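Local coordinates for KLLA0B12012p (Kluyveromyces lactis, PDB 6Y3P), which probably binds ATP and metal through its C-terminal ATP-grasp domain, the part present here, and is a direct partner of the mRNA decapping enzyme Dcp2, at residues Asn72-Arg77 / Leu317-Leu322; Ala79-His84 / Val346-Asp351; Tyr85-Ile90 / Arg104-Ser109; Arg218-Cys223 / Leu326-Phe331. All coordinates share one frame; numbering follows the deposited sequence.

Contact 1. Residues Asn72-Arg77 / Leu317-Leu322; sequences NSYIYR and LNFRPL
The E327 carboxylate is the best-held polar group here, gripped by three partners from segment 72-77: a salt bridge from R77 NH2, a hydrogen bond from Y74 N and a weak one from S73 OG. Between the loops, Y76 O is only lightly held: R320 N sends it a weak hydrogen bond of 3.3 Å, bent to 154° at the hydrogen, and F319 CA lies 3.4 Å from it in a CA-H···O contact. Rings do most of the work. F319, its CG anti to the backbone N (chi1 174°), drives its edge into a face of Y74, with CZ 3.8 Å above the centre of that ring and the planes at 54°. L322 N lies in the plane of the Y74 ring, at its edge, 3.4 Å from Y74 CE2. The Y74 hydroxyl runs on to a hydrogen bond with G225 O. An alanine at Y74 would remove the face that F319 meets and the bond to G225, and would probably loosen the two loops. Nearer solvent, the R320 chain crosses Y76 obliquely, R320 CD being 3.7 Å from Y76 CD2. R77, the N-cap residue of helix 78-81, sets CB against the F319 edge. These loops, following strand 69-71 and preceding strand 326-335 of the ATP-grasp domain, therefore join mainly through aromatic packing, with the polar ends of Y74 and R77 satisfied beyond the interface, by G225 and E327.

Contact 2. Residues Ala79-His84 / Val346-Asp351; sequences AIIRKH and VNAFPD
Apolar contact comes first. V346 and A348 both direct their CB toward the short helix that holds I80 and I81, whereas N347 between them turns away, the alternation expected of an extended chain. I80 and I81 each have CG1 in the crowded position between the backbone N and the carbonyl carbon (chi1 78° and 58°). From I80 this leads CD1 obliquely across to V346 CG1, 3.8 Å away. I81 uses its other branch: CG2 rests 3.6 Å from A348 CB and 4.1 Å from V346 CG1, while I81 CD1 also touches the A348 methyl at 3.9 Å. Helix 290-313 and strand 326-335 close around the group, I80 packing on F308 and A311 of the helix and V346 on F331 of the strand.

The partners are a helical turn and the end of strand 341-347, which pairs through N347 with G330 of the antiparallel strand before it. In tubulin-tyrosine ligase relatives the Glu-x-Asn sequence ending this strand faces the ATP-metal site; the outward turn of N347 and its weak hydrogen bond to D332 are consistent with such a place.

Polar contact is indirect, for no direct hydrogen bond joins the two segments. One water bridges them instead, donating to I80 O at 2.8 Å and accepting from V346 N at 3.2 Å, so that two buried backbone groups share a partner. Weaker still is a CA-H···O approach, with I81 CA 3.5 Å from V346 O. Beyond R82, K83 bends away, and its ammonium reaches L344 O, L107 O and the Q198 side chain.

Contact 3. Residues Tyr85-Ile90 / Arg104-Ser109; sequences YLSHTI and RAFLES
The F106 ring is the centre of this contact, and three side chains from one side of helix 83-95 meet it. I90 CD1 sits over the centre of the ring in a CH-pi contact, 3.5 Å from the centroid and only 9° off the ring normal. L86 CD2 touches CE1 of the phenylalanine at 3.7 Å, the two side chains sliding past each other in opposite directions. At the ring edge comes S87, whose OG is 3.4 Å from F106 CZ. The same hydroxyl donates a 3.3 Å hydrogen bond to S109 O, arriving in the carbonyl plane on a lone pair, and so ties the helix to the start of the following strand.

Torsions and backbone set these groups in place. F106 has CG anti to the backbone N (chi1 176°), which sends the ring straight at the helix. I90 stretches out to CD1 (chi2 170°), and the helical bond from I90 N to L86 O, 2.9 Å long, sets the two aliphatic chains one turn apart. On the opposite face of the ring E108 N lies 4.1 Å above the plane, toward the rim, so the backbone of a following residue lies against the second face.

Farther out, A105 and L107 make backbone hydrogen bonds with L343, the E108 backbone bonds to that of E199, and K83 of the helix reaches L107 O. The segment thus spans from strand 341-347 to strand 194-200, and the whole is a helix-to-strand connection folded back on its helix, leading into edge strand 109-113; the loop itself links two antiparallel sheets of the ATP-grasp domain.

Contact 4. Residues Arg218-Cys223 / Leu326-Phe331; sequences RCYVTC and LETFGF
V221 holds CG1 anti to its backbone N (chi1 178°), which leaves CG2 anti to the carbonyl carbon and aimed at the neighbouring strand. There F331, with CG on the side away from its carbonyl carbon (chi1 -85°), lays its ring obliquely across the valine. The result is a CH-pi contact: V221 CG2 stands over one face, offset toward the rim and 3.5 Å from F331 CD1. Along the same side of the sheet C223 SG meets F329 CE1 at 3.9 Å, an oblique sulfur-aromatic approach, and E327 folds its CG over a face of the F329 ring on the way to R77. Helix 290-313 packs on this side, with F308 against both C223 and F331. An alanine at F331 would remove the ring under V221 and would probably leave the sheet less tightly packed against that helix.

The frame is an antiparallel pair inside the large antiparallel sheet of the ATP-grasp domain, with strand 228-239 beyond one strand and 341-347 beyond the other; the directions of the pair are 158° apart. C219 with F331, V221 with F329 and C223 with E327 are hydrogen-bonded pairs, giving six short bonds; the one from C219 N to F331 O is 2.8 Å long, that from F329 N to V221 O 2.7 Å.

On the other side, facing helix 357-375, the non-hydrogen-bonded pair T222 and T328 lie side by side, with T222 OG1 3.3 Å from T328 CB. G330 makes room for R218, whose NE passes 3.4 Å from G330 CA; a CB there would fall 2.3 Å from that nitrogen. The guanidinium then forms a salt bridge with D332.

Contact 4 is the regular core of the set, buried and bonded backbone to backbone, while contact 1 reaches the surface and relies on rings and a single weak bond. Contact 2 sits closest to the centre of the chain, where a helix end meets a strand end and a water takes the place of direct hydrogen bonds; it belongs to the same sheet as contact 4 through neighbouring strands 341-347 and 326-335. Contact 3, wholly buried, shares helix 83-95 with contact 2 but turns toward the second antiparallel sheet. E327 is common to contacts 1 and 4, and K83 joins contacts 2 and 3, whereas contacts 3 and 4 do not touch.

Contact 1. Residues Asn72-Arg77 / Leu317-Leu322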
# COMPACT_ATOMS: atom_id res chain seq x y z
N ASN A 72 8.27 -15.40 -3.52
CA ASN A 72 7.42 -14.24 -3.81
C ASN A 72 7.31 -13.31 -2.57
O ASN A 72 6.24 -12.80 -2.26
CB ASN A 72 6.05 -14.68 -4.34
CG ASN A 72 5.19 -15.39 -3.33
OD1 ASN A 72 5.58 -16.41 -2.76
ND2 ASN A 72 3.97 -14.90 -3.12
N SER A 73 8.43 -13.07 -1.89
CA SER A 73 8.49 -12.15 -0.76
C SER A 73 9.91 -11.70 -0.50
O SER A 73 10.86 -12.47 -0.74
CB SER A 73 7.95 -12.78 0.52
OG SER A 73 7.75 -11.79 1.52
N TYR A 74 10.04 -10.48 0.07
CA TYR A 74 11.31 -9.94 0.54
C TYR A 74 11.38 -10.21 2.03
O TYR A 74 10.37 -10.58 2.64
CB TYR A 74 11.47 -8.45 0.22
CG TYR A 74 11.75 -8.17 -1.24
CD1 TYR A 74 10.72 -8.02 -2.15
CD2 TYR A 74 13.06 -8.00 -1.69
CE1 TYR A 74 10.97 -7.77 -3.50
CE2 TYR A 74 13.33 -7.73 -3.04
CZ TYR A 74 12.28 -7.60 -3.93
OH TYR A 74 12.53 -7.33 -5.25
N ILE A 75 12.58 -10.07 2.63
CA ILE A 75 12.80 -10.34 4.04
C ILE A 75 12.57 -9.09 4.90
O ILE A 75 11.79 -9.14 5.85
CB ILE A 75 14.18 -11.00 4.26
CG1 ILE A 75 14.15 -12.45 3.72
CG2 ILE A 75 14.58 -11.00 5.74
CD1 ILE A 75 15.48 -13.18 3.70
N TYR A 76 13.23 -7.97 4.55
CA TYR A 76 13.16 -6.71 5.29
C TYR A 76 12.27 -5.72 4.57
O TYR A 76 12.72 -5.04 3.66
CB TYR A 76 14.58 -6.12 5.51
CG TYR A 76 15.50 -6.99 6.33
CD1 TYR A 76 15.34 -7.12 7.71
CD2 TYR A 76 16.52 -7.72 5.73
CE1 TYR A 76 16.15 -7.96 8.46
CE2 TYR A 76 17.36 -8.54 6.47
CZ TYR A 76 17.18 -8.65 7.84
OH TYR A 76 18.02 -9.44 8.59
N ARG A 77 11.01 -5.65 4.97
CA ARG A 77 10.11 -4.73 4.30
C ARG A 77 9.22 -3.93 5.29
O ARG A 77 8.33 -3.21 4.85
CB ARG A 77 9.32 -5.47 3.21
CG ARG A 77 8.22 -6.39 3.68
CD ARG A 77 8.58 -7.86 3.60
NE ARG A 77 7.71 -8.58 4.54
CZ ARG A 77 6.59 -9.21 4.21
NH1 ARG A 77 5.84 -9.78 5.14
NH2 ARG A 77 6.22 -9.29 2.93
N LEU A 317 16.05 2.27 9.70
CA LEU A 317 15.46 0.99 9.28
C LEU A 317 15.18 1.10 7.78
O LEU A 317 14.48 2.03 7.35
CB LEU A 317 14.13 0.77 10.04
CG LEU A 317 13.66 -0.67 10.28
CD1 LEU A 317 12.49 -0.68 11.22
CD2 LEU A 317 13.22 -1.36 9.00
N ASN A 318 15.74 0.18 6.98
CA ASN A 318 15.56 0.24 5.54
C ASN A 318 15.07 -1.07 4.90
O ASN A 318 15.12 -2.14 5.51
CB ASN A 318 16.81 0.76 4.81
CG ASN A 318 18.15 0.14 5.14
OD1 ASN A 318 18.25 -0.95 5.72
ND2 ASN A 318 19.20 0.84 4.74
N PHE A 319 14.56 -0.94 3.66
CA PHE A 319 14.10 -2.03 2.81
C PHE A 319 15.36 -2.61 2.20
O PHE A 319 16.15 -1.87 1.62
CB PHE A 319 13.16 -1.48 1.73
CG PHE A 319 12.73 -2.47 0.68
CD1 PHE A 319 11.78 -3.45 0.97
CD2 PHE A 319 13.24 -2.41 -0.61
CE1 PHE A 319 11.38 -4.37 0.00
CE2 PHE A 319 12.82 -3.31 -1.59
CZ PHE A 319 11.90 -4.29 -1.27
N ARG A 320 15.59 -3.93 2.40
CA ARG A 320 16.78 -4.60 1.88
C ARG A 320 16.39 -5.51 0.74
O ARG A 320 15.90 -6.63 0.97
CB ARG A 320 17.56 -5.37 2.97
CG ARG A 320 18.05 -4.47 4.10
CD ARG A 320 19.06 -5.14 5.01
NE ARG A 320 19.33 -4.32 6.19
CZ ARG A 320 20.27 -3.37 6.25
NH1 ARG A 320 21.05 -3.13 5.20
NH2 ARG A 320 20.44 -2.67 7.36
N PRO A 321 16.54 -5.03 -0.52
CA PRO A 321 16.19 -5.87 -1.66
C PRO A 321 17.15 -7.06 -1.83
O PRO A 321 18.36 -6.92 -1.67
CB PRO A 321 16.23 -4.91 -2.86
CG PRO A 321 16.39 -3.53 -2.26
CD PRO A 321 17.09 -3.74 -0.97
N LEU A 322 16.57 -8.23 -2.09
CA LEU A 322 17.25 -9.48 -2.35
C LEU A 322 17.11 -9.78 -3.83
O LEU A 322 16.01 -9.65 -4.39
CB LEU A 322 16.58 -10.62 -1.55
CG LEU A 322 17.05 -10.89 -0.12
CD1 LEU A 322 18.56 -10.85 -0.00
CD2 LEU A 322 16.37 -9.96 0.88

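Contact 2. Residues Ala79-His84 / Val346-Asp351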
# COMPACT_ATOMS: atom_id res chain seq x y z
N ALA A 79 9.86 -1.24 6.96
CA ALA A 79 10.02 0.19 6.66
C ALA A 79 8.96 0.72 5.66
O ALA A 79 8.80 1.93 5.57
CB ALA A 79 11.43 0.45 6.12
N ILE A 80 8.25 -0.17 4.92
CA ILE A 80 7.20 0.28 4.00
C ILE A 80 5.84 -0.36 4.31
O ILE A 80 4.83 0.32 4.17
CB ILE A 80 7.57 0.19 2.47
CG1 ILE A 80 7.48 -1.25 1.90
CG2 ILE A 80 8.94 0.82 2.19
CD1 ILE A 80 7.38 -1.33 0.40
N ILE A 81 5.79 -1.62 4.78
CA ILE A 81 4.49 -2.26 5.06
C ILE A 81 3.93 -1.88 6.44
O ILE A 81 2.74 -2.11 6.70
CB ILE A 81 4.46 -3.80 4.82
CG1 ILE A 81 5.51 -4.56 5.67
CG2 ILE A 81 4.58 -4.10 3.32
CD1 ILE A 81 5.23 -6.07 5.90
N ARG A 82 4.73 -1.22 7.30
CA ARG A 82 4.23 -0.76 8.59
C ARG A 82 4.03 0.75 8.50
O ARG A 82 5.00 1.48 8.33
CB ARG A 82 5.17 -1.14 9.75
CG ARG A 82 5.21 -2.64 10.05
CD ARG A 82 4.14 -3.10 11.03
NE ARG A 82 4.28 -2.48 12.35
CZ ARG A 82 5.08 -2.93 13.32
NH1 ARG A 82 5.83 -4.00 13.12
NH2 ARG A 82 5.14 -2.30 14.48
N LYS A 83 2.76 1.20 8.61
CA LYS A 83 2.37 2.62 8.49
C LYS A 83 3.09 3.55 9.49
O LYS A 83 3.32 4.70 9.15
CB LYS A 83 0.82 2.78 8.52
CG LYS A 83 0.24 4.19 8.20
CD LYS A 83 0.96 4.98 7.07
CE LYS A 83 0.72 6.48 7.11
NZ LYS A 83 -0.61 6.87 6.56
N HIS A 84 3.52 3.05 10.68
CA HIS A 84 4.26 3.92 11.59
C HIS A 84 5.66 4.15 11.01
O HIS A 84 6.11 5.29 10.86
CB HIS A 84 4.31 3.34 13.02
CG HIS A 84 5.26 4.06 13.95
ND1 HIS A 84 6.58 3.65 14.09
CD2 HIS A 84 5.05 5.13 14.76
CE1 HIS A 84 7.13 4.49 14.96
NE2 HIS A 84 6.25 5.39 15.40
N VAL A 346 0.89 0.76 2.40
CA VAL A 346 1.42 -0.29 1.55
C VAL A 346 1.07 -1.58 2.29
O VAL A 346 1.37 -1.73 3.46
CB VAL A 346 2.95 -0.10 1.33
CG1 VAL A 346 3.57 -1.26 0.55
CG2 VAL A 346 3.26 1.25 0.66
N ASN A 347 0.35 -2.47 1.62
CA ASN A 347 -0.08 -3.75 2.17
C ASN A 347 0.64 -4.90 1.48
O ASN A 347 0.61 -5.02 0.25
CB ASN A 347 -1.60 -3.94 2.08
CG ASN A 347 -2.39 -2.91 2.83
OD1 ASN A 347 -2.37 -2.85 4.07
ND2 ASN A 347 -3.07 -2.05 2.10
N ALA A 348 1.29 -5.72 2.28
CA ALA A 348 1.98 -6.94 1.91
C ALA A 348 0.89 -8.00 1.82
O ALA A 348 -0.10 -7.92 2.56
CB ALA A 348 2.97 -7.35 3.01
N PHE A 349 1.09 -8.98 0.93
CA PHE A 349 0.20 -10.12 0.69
C PHE A 349 -1.29 -9.68 0.62
O PHE A 349 -2.14 -10.14 1.40
CB PHE A 349 0.50 -11.23 1.72
CG PHE A 349 1.79 -11.93 1.37
CD1 PHE A 349 3.03 -11.35 1.66
CD2 PHE A 349 1.78 -13.14 0.68
CE1 PHE A 349 4.22 -11.98 1.28
CE2 PHE A 349 2.97 -13.76 0.29
CZ PHE A 349 4.18 -13.18 0.60
N PRO A 350 -1.60 -8.72 -0.29
CA PRO A 350 -2.99 -8.23 -0.40
C PRO A 350 -3.97 -9.29 -0.89
O PRO A 350 -3.56 -10.24 -1.57
CB PRO A 350 -2.87 -7.09 -1.42
CG PRO A 350 -1.69 -7.48 -2.28
CD PRO A 350 -0.73 -8.08 -1.31
N ASP A 351 -5.26 -9.13 -0.55
CA ASP A 351 -6.28 -10.06 -1.04
C ASP A 351 -6.56 -9.63 -2.47
O ASP A 351 -6.95 -8.49 -2.72
CB ASP A 351 -7.56 -10.06 -0.16
CG ASP A 351 -8.47 -11.29 -0.30
OD1 ASP A 351 -8.01 -12.33 -0.85
OD2 ASP A 351 -9.62 -11.24 0.18
O HOH W 1 2.37 1.06 5.20

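Contact 3. Residues Tyr85-Ile90 / Arg104-Ser109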
# COMPACT_ATOMS: atom_id res chain seq x y z
N TYR A 85 6.30 3.06 10.58
CA TYR A 85 7.65 3.06 10.03
C TYR A 85 7.72 3.72 8.64
O TYR A 85 8.71 4.41 8.37
CB TYR A 85 8.21 1.64 10.07
CG TYR A 85 8.47 1.23 11.51
CD1 TYR A 85 9.67 1.55 12.14
CD2 TYR A 85 7.46 0.67 12.28
CE1 TYR A 85 9.88 1.26 13.48
CE2 TYR A 85 7.65 0.38 13.64
CZ TYR A 85 8.88 0.66 14.23
OH TYR A 85 9.12 0.33 15.55
N LEU A 86 6.65 3.59 7.82
CA LEU A 86 6.51 4.21 6.50
C LEU A 86 6.68 5.71 6.66
O LEU A 86 7.50 6.30 5.94
CB LEU A 86 5.11 3.89 5.88
CG LEU A 86 4.84 4.42 4.46
CD1 LEU A 86 5.71 3.71 3.42
CD2 LEU A 86 3.37 4.26 4.09
N SER A 87 5.94 6.31 7.63
CA SER A 87 5.98 7.72 7.98
C SER A 87 7.41 8.13 8.24
O SER A 87 7.88 9.06 7.59
CB SER A 87 5.09 8.02 9.19
OG SER A 87 3.88 8.65 8.80
N HIS A 88 8.14 7.37 9.08
CA HIS A 88 9.54 7.65 9.40
C HIS A 88 10.43 7.58 8.19
O HIS A 88 11.27 8.45 8.02
CB HIS A 88 10.05 6.77 10.54
CG HIS A 88 9.57 7.24 11.88
ND1 HIS A 88 10.26 8.22 12.59
CD2 HIS A 88 8.46 6.88 12.58
CE1 HIS A 88 9.56 8.41 13.71
NE2 HIS A 88 8.47 7.63 13.74
N THR A 89 10.22 6.59 7.32
CA THR A 89 10.99 6.45 6.07
C THR A 89 10.81 7.70 5.20
O THR A 89 11.80 8.26 4.73
CB THR A 89 10.57 5.19 5.27
OG1 THR A 89 10.25 4.13 6.17
CG2 THR A 89 11.65 4.73 4.31
N ILE A 90 9.56 8.15 5.01
CA ILE A 90 9.24 9.32 4.19
C ILE A 90 9.79 10.60 4.83
O ILE A 90 10.51 11.33 4.14
CB ILE A 90 7.74 9.39 3.78
CG1 ILE A 90 7.40 8.21 2.84
CG2 ILE A 90 7.38 10.75 3.13
CD1 ILE A 90 5.96 7.98 2.52
N ARG A 104 4.06 16.05 -0.75
CA ARG A 104 2.64 16.32 -1.01
C ARG A 104 1.78 15.07 -1.03
O ARG A 104 0.70 15.08 -0.47
CB ARG A 104 2.46 17.08 -2.34
CG ARG A 104 1.86 18.48 -2.19
CD ARG A 104 0.44 18.49 -1.60
NE ARG A 104 -0.18 19.82 -1.65
CZ ARG A 104 -1.38 20.11 -1.14
NH1 ARG A 104 -2.08 19.18 -0.51
NH2 ARG A 104 -1.87 21.34 -1.25
N ALA A 105 2.24 14.01 -1.72
CA ALA A 105 1.57 12.74 -1.99
C ALA A 105 1.60 11.69 -0.85
O ALA A 105 1.59 10.49 -1.11
CB ALA A 105 2.14 12.13 -3.27
N PHE A 106 1.56 12.13 0.42
CA PHE A 106 1.56 11.21 1.56
C PHE A 106 0.77 11.75 2.75
O PHE A 106 0.92 12.92 3.12
CB PHE A 106 3.01 10.88 1.99
CG PHE A 106 3.13 10.00 3.21
CD1 PHE A 106 2.58 8.72 3.23
CD2 PHE A 106 3.83 10.44 4.33
CE1 PHE A 106 2.74 7.90 4.35
CE2 PHE A 106 3.97 9.62 5.45
CZ PHE A 106 3.43 8.36 5.45
N LEU A 107 -0.06 10.89 3.36
CA LEU A 107 -0.86 11.24 4.51
C LEU A 107 -0.09 10.80 5.71
O LEU A 107 0.04 9.60 5.94
CB LEU A 107 -2.25 10.57 4.48
CG LEU A 107 -3.17 11.02 3.37
CD1 LEU A 107 -4.38 10.16 3.30
CD2 LEU A 107 -3.54 12.49 3.50
N GLU A 108 0.52 11.76 6.40
CA GLU A 108 1.33 11.50 7.58
C GLU A 108 0.44 10.97 8.69
O GLU A 108 -0.75 11.28 8.75
CB GLU A 108 1.96 12.80 8.09
CG GLU A 108 2.94 13.44 7.13
CD GLU A 108 3.36 14.81 7.62
OE1 GLU A 108 2.50 15.72 7.62
OE2 GLU A 108 4.52 14.96 8.04
N SER A 109 1.03 10.16 9.57
CA SER A 109 0.38 9.64 10.77
C SER A 109 1.40 9.71 11.89
O SER A 109 2.62 9.70 11.65
CB SER A 109 -0.11 8.21 10.56
OG SER A 109 0.96 7.36 10.19

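Contact 4. Residues Arg218-Cys223 / Leu326-Phe331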
# COMPACT_ATOMS: atom_id res chain seq x y z
N ARG A 218 -6.44 1.09 -5.25
CA ARG A 218 -5.57 -0.03 -4.93
C ARG A 218 -4.70 -0.21 -6.19
O ARG A 218 -5.21 -0.55 -7.27
CB ARG A 218 -6.39 -1.30 -4.62
CG ARG A 218 -5.54 -2.58 -4.40
CD ARG A 218 -4.45 -2.35 -3.37
NE ARG A 218 -4.40 -3.38 -2.33
CZ ARG A 218 -5.21 -3.44 -1.27
NH1 ARG A 218 -5.05 -4.40 -0.37
NH2 ARG A 218 -6.20 -2.57 -1.13
N CYS A 219 -3.41 0.06 -6.05
CA CYS A 219 -2.43 -0.07 -7.11
C CYS A 219 -1.48 -1.27 -6.78
O CYS A 219 -0.87 -1.28 -5.71
CB CYS A 219 -1.67 1.25 -7.25
SG CYS A 219 -0.34 1.24 -8.48
N TYR A 220 -1.41 -2.30 -7.67
CA TYR A 220 -0.47 -3.41 -7.45
C TYR A 220 0.90 -3.03 -7.96
O TYR A 220 1.05 -2.61 -9.11
CB TYR A 220 -0.94 -4.72 -8.07
CG TYR A 220 -2.26 -5.15 -7.50
CD1 TYR A 220 -2.36 -5.58 -6.17
CD2 TYR A 220 -3.43 -5.09 -8.26
CE1 TYR A 220 -3.59 -5.95 -5.62
CE2 TYR A 220 -4.66 -5.47 -7.72
CZ TYR A 220 -4.73 -5.92 -6.41
OH TYR A 220 -5.93 -6.30 -5.85
N VAL A 221 1.90 -3.11 -7.09
CA VAL A 221 3.27 -2.74 -7.36
C VAL A 221 4.13 -3.97 -7.17
O VAL A 221 4.09 -4.57 -6.11
CB VAL A 221 3.70 -1.58 -6.43
CG1 VAL A 221 5.17 -1.20 -6.65
CG2 VAL A 221 2.80 -0.37 -6.60
N THR A 222 4.90 -4.36 -8.20
CA THR A 222 5.77 -5.53 -8.12
C THR A 222 7.21 -5.10 -8.08
O THR A 222 7.68 -4.39 -8.95
CB THR A 222 5.49 -6.56 -9.25
OG1 THR A 222 4.10 -6.85 -9.30
CG2 THR A 222 6.26 -7.87 -9.07
N CYS A 223 7.90 -5.52 -7.03
CA CYS A 223 9.34 -5.34 -6.89
C CYS A 223 9.94 -6.61 -7.35
O CYS A 223 9.49 -7.66 -6.92
CB CYS A 223 9.73 -5.06 -5.45
SG CYS A 223 9.45 -3.36 -4.96
N LEU A 326 10.99 -11.49 -5.30
CA LEU A 326 10.05 -10.62 -5.99
C LEU A 326 8.87 -10.47 -5.05
O LEU A 326 8.69 -11.32 -4.19
CB LEU A 326 9.61 -11.05 -7.43
CG LEU A 326 8.79 -12.33 -7.65
CD1 LEU A 326 7.32 -12.16 -7.20
CD2 LEU A 326 8.79 -12.66 -9.10
N GLU A 327 8.11 -9.40 -5.17
CA GLU A 327 6.96 -9.24 -4.31
C GLU A 327 5.98 -8.27 -4.93
O GLU A 327 6.39 -7.22 -5.39
CB GLU A 327 7.33 -8.80 -2.87
CG GLU A 327 6.15 -8.92 -1.92
CD GLU A 327 6.39 -8.79 -0.43
OE1 GLU A 327 7.57 -8.83 -0.01
OE2 GLU A 327 5.40 -8.65 0.33
N THR A 328 4.67 -8.61 -4.88
CA THR A 328 3.69 -7.65 -5.35
C THR A 328 2.95 -7.14 -4.11
O THR A 328 2.49 -7.92 -3.27
CB THR A 328 2.85 -8.08 -6.56
OG1 THR A 328 1.46 -7.90 -6.31
CG2 THR A 328 3.16 -9.45 -7.07
N PHE A 329 2.95 -5.83 -3.96
CA PHE A 329 2.34 -5.14 -2.84
C PHE A 329 1.09 -4.41 -3.34
O PHE A 329 1.00 -4.06 -4.52
CB PHE A 329 3.31 -4.08 -2.28
CG PHE A 329 4.67 -4.58 -1.85
CD1 PHE A 329 5.73 -4.60 -2.75
CD2 PHE A 329 4.91 -4.93 -0.53
CE1 PHE A 329 7.01 -5.00 -2.34
CE2 PHE A 329 6.19 -5.34 -0.11
CZ PHE A 329 7.23 -5.38 -1.03
N GLY A 330 0.17 -4.16 -2.40
CA GLY A 330 -1.04 -3.38 -2.61
C GLY A 330 -0.87 -1.97 -2.08
O GLY A 330 -0.85 -1.77 -0.86
N PHE A 331 -0.69 -0.99 -2.99
CA PHE A 331 -0.54 0.41 -2.60
C PHE A 331 -1.89 1.09 -2.58
O PHE A 331 -2.61 1.07 -3.57
CB PHE A 331 0.42 1.16 -3.52
CG PHE A 331 1.89 1.05 -3.18
CD1 PHE A 331 2.52 -0.19 -3.14
CD2 PHE A 331 2.67 2.18 -3.07
CE1 PHE A 331 3.88 -0.29 -2.91
CE2 PHE A 331 4.05 2.09 -2.84
CZ PHE A 331 4.64 0.85 -2.76